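Local structure of EF0056 (Enterococcus faecalis, 6ORI) at residues N95-F100 against N139-F144. The protein is an enterococcal surface protein of unknown molecular function, with immunoglobulin-like beta domains and a bound calcium ion, probably linked to biofilm formation. Sequence-based numbering, arbitrary orientation.
Sequences NSRRTF and NGVITF
R97 reaches across to the backbone of N139 and grips its carbonyl oxygen with both terminal nitrogens of the guanidinium group. NH1 of R97 lies 2.8 Å from O of N139, and NH2 of R97 lies 3.0 Å from the same oxygen. The acceptor sits in the guanidinium plane, and the group meets it end-on, through NH1 and NH2. NH2 approaches almost in line with the C=O bond (173°), whereas NH1 comes in at 140° and is tilted out of the carbonyl plane; neither N-H points straight at the oxygen. The arginine spans the distance because its chain is extended from CG to NE, with CG anti to the backbone N (chi1 -172°). Contact with carbon is slight: CB of N139 lies 3.8 Å from NH1 of R97, and CG2 of V141 meets the guanidinium edge, 3.8 Å from NH2 of R97.

Q86, in the intervening strand, and D88, just beyond its end, take up further donors of the two side chains. NE of R97 donates a hydrogen bond to OE1 of Q86, NH1 also forms a salt bridge with D88, and the other carboxylate oxygen of D88 accepts from ND2 of N139. D88 thus links both side chains and probably offsets the arginine's charge. In this immunoglobulin-like domain, strand 82-87 pairs with both 98-104 and 135-144, and R97 makes a side-chain-to-backbone surface link across it between these non-neighbouring strands.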
loop_
_atom_site.group_PDB
_atom_site.type_symbol
_atom_site.label_atom_id
_atom_site.label_comp_id
_atom_site.label_asym_id
_atom_site.label_seq_id
_atom_site.Cartn_x
_atom_site.Cartn_y
_atom_site.Cartn_z
ATOM N N ASN A 95 16.983 3.034 22.704
ATOM C CA ASN A 95 16.216 4.246 22.420
ATOM C C ASN A 95 14.819 4.098 23.018
ATOM O O ASN A 95 14.304 2.982 23.122
ATOM C CB ASN A 95 16.095 4.473 20.909
ATOM C CG ASN A 95 17.398 4.891 20.258
ATOM O OD1 ASN A 95 18.130 4.056 19.720
ATOM N ND2 ASN A 95 17.670 6.194 20.260
ATOM N N SER A 96 14.200 5.214 23.392
ATOM C CA SER A 96 12.920 5.178 24.090
ATOM C C SER A 96 11.714 5.210 23.130
ATOM O O SER A 96 11.823 5.583 21.956
ATOM C CB SER A 96 12.844 6.332 25.092
ATOM O OG SER A 96 13.060 7.578 24.467
ATOM N N ARG A 97 10.560 4.852 23.672
ATOM C CA ARG A 97 9.293 4.870 22.925
ATOM C C ARG A 97 9.023 6.270 22.392
ATOM O O ARG A 97 9.272 7.271 23.050
ATOM C CB ARG A 97 8.173 4.412 23.840
ATOM C CG ARG A 97 6.852 4.201 23.198
ATOM C CD ARG A 97 5.987 3.338 24.098
ATOM N NE ARG A 97 4.649 3.169 23.584
ATOM C CZ ARG A 97 4.306 2.269 22.670
ATOM N NH1 ARG A 97 5.211 1.461 22.141
ATOM N NH2 ARG A 97 3.069 2.193 22.275
ATOM N N ARG A 98 8.530 6.328 21.159
ATOM C CA ARG A 98 8.258 7.598 20.491
ATOM C C ARG A 98 6.777 7.915 20.464
ATOM O O ARG A 98 5.935 7.026 20.446
ATOM C CB ARG A 98 8.745 7.589 19.050
ATOM C CG ARG A 98 10.163 7.129 18.855
ATOM C CD ARG A 98 11.173 7.910 19.641
ATOM N NE ARG A 98 12.508 7.593 19.128
ATOM C CZ ARG A 98 13.649 7.698 19.796
ATOM N NH1 ARG A 98 13.658 8.121 21.051
ATOM N NH2 ARG A 98 14.791 7.390 19.199
ATOM N N THR A 99 6.479 9.219 20.447
ATOM C CA THR A 99 5.127 9.724 20.280
ATOM C C THR A 99 4.979 10.305 18.894
ATOM O O THR A 99 5.859 11.011 18.410
ATOM C CB THR A 99 4.829 10.779 21.351
ATOM O OG1 THR A 99 4.809 10.125 22.626
ATOM C CG2 THR A 99 3.461 11.419 21.138
ATOM N N PHE A 100 3.894 9.964 18.222
ATOM C CA PHE A 100 3.525 10.613 16.965
ATOM C C PHE A 100 2.824 11.923 17.364
ATOM O O PHE A 100 1.834 11.878 18.085
ATOM C CB PHE A 100 2.545 9.728 16.201
ATOM C CG PHE A 100 3.129 8.879 15.124
ATOM C CD1 PHE A 100 3.256 9.391 13.855
ATOM C CD2 PHE A 100 3.473 7.547 15.333
ATOM C CE1 PHE A 100 3.742 8.624 12.800
ATOM C CE2 PHE A 100 3.960 6.778 14.260
ATOM C CZ PHE A 100 4.094 7.331 13.019
ATOM N N ASN A 139 5.268 -2.322 18.171
ATOM C CA ASN A 139 4.480 -1.969 19.357
ATOM C C ASN A 139 3.801 -0.622 19.201
ATOM O O ASN A 139 3.664 0.155 20.150
ATOM C CB ASN A 139 5.332 -2.026 20.634
ATOM C CG ASN A 139 5.915 -3.380 20.844
ATOM O OD1 ASN A 139 5.229 -4.384 20.696
ATOM N ND2 ASN A 139 7.192 -3.423 21.151
ATOM N N GLY A 140 3.374 -0.323 17.994
ATOM C CA GLY A 140 2.580 0.868 17.759
ATOM C C GLY A 140 1.201 0.709 18.342
ATOM O O GLY A 140 0.608 -0.352 18.257
ATOM N N VAL A 141 0.685 1.780 18.918
ATOM C CA VAL A 141 -0.660 1.793 19.482
ATOM C C VAL A 141 -1.300 3.137 19.183
ATOM O O VAL A 141 -0.744 4.186 19.517
ATOM C CB VAL A 141 -0.680 1.554 21.027
ATOM C CG1 VAL A 141 -2.109 1.573 21.528
ATOM C CG2 VAL A 141 -0.037 0.241 21.396
ATOM N N ILE A 142 -2.449 3.098 18.518
ATOM C CA ILE A 142 -3.351 4.244 18.444
ATOM C C ILE A 142 -4.357 4.096 19.564
ATOM O O ILE A 142 -5.073 3.107 19.633
ATOM C CB ILE A 142 -4.110 4.307 17.115
ATOM C CG1 ILE A 142 -3.156 4.325 15.898
ATOM C CG2 ILE A 142 -5.018 5.557 17.095
ATOM C CD1 ILE A 142 -3.867 4.083 14.561
ATOM N N THR A 143 -4.418 5.080 20.442
ATOM C CA THR A 143 -5.331 5.064 21.584
ATOM C C THR A 143 -6.444 6.076 21.356
ATOM O O THR A 143 -6.174 7.242 21.107
ATOM C CB THR A 143 -4.570 5.417 22.876
ATOM O OG1 THR A 143 -3.562 4.445 23.125
ATOM C CG2 THR A 143 -5.502 5.450 24.078
ATOM N N PHE A 144 -7.687 5.632 21.532
ATOM C CA PHE A 144 -8.876 6.446 21.268
ATOM C C PHE A 144 -9.558 6.914 22.546
ATOM O O PHE A 144 -9.404 6.305 23.595
ATOM C CB PHE A 144 -9.881 5.653 20.398
ATOM C CG PHE A 144 -9.415 5.383 18.976
ATOM C CD1 PHE A 144 -8.658 4.272 18.691
ATOM C CD2 PHE A 144 -9.722 6.249 17.949
ATOM C CE1 PHE A 144 -8.220 4.034 17.378
ATOM C CE2 PHE A 144 -9.311 6.004 16.656
ATOM C CZ PHE A 144 -8.532 4.897 16.378
#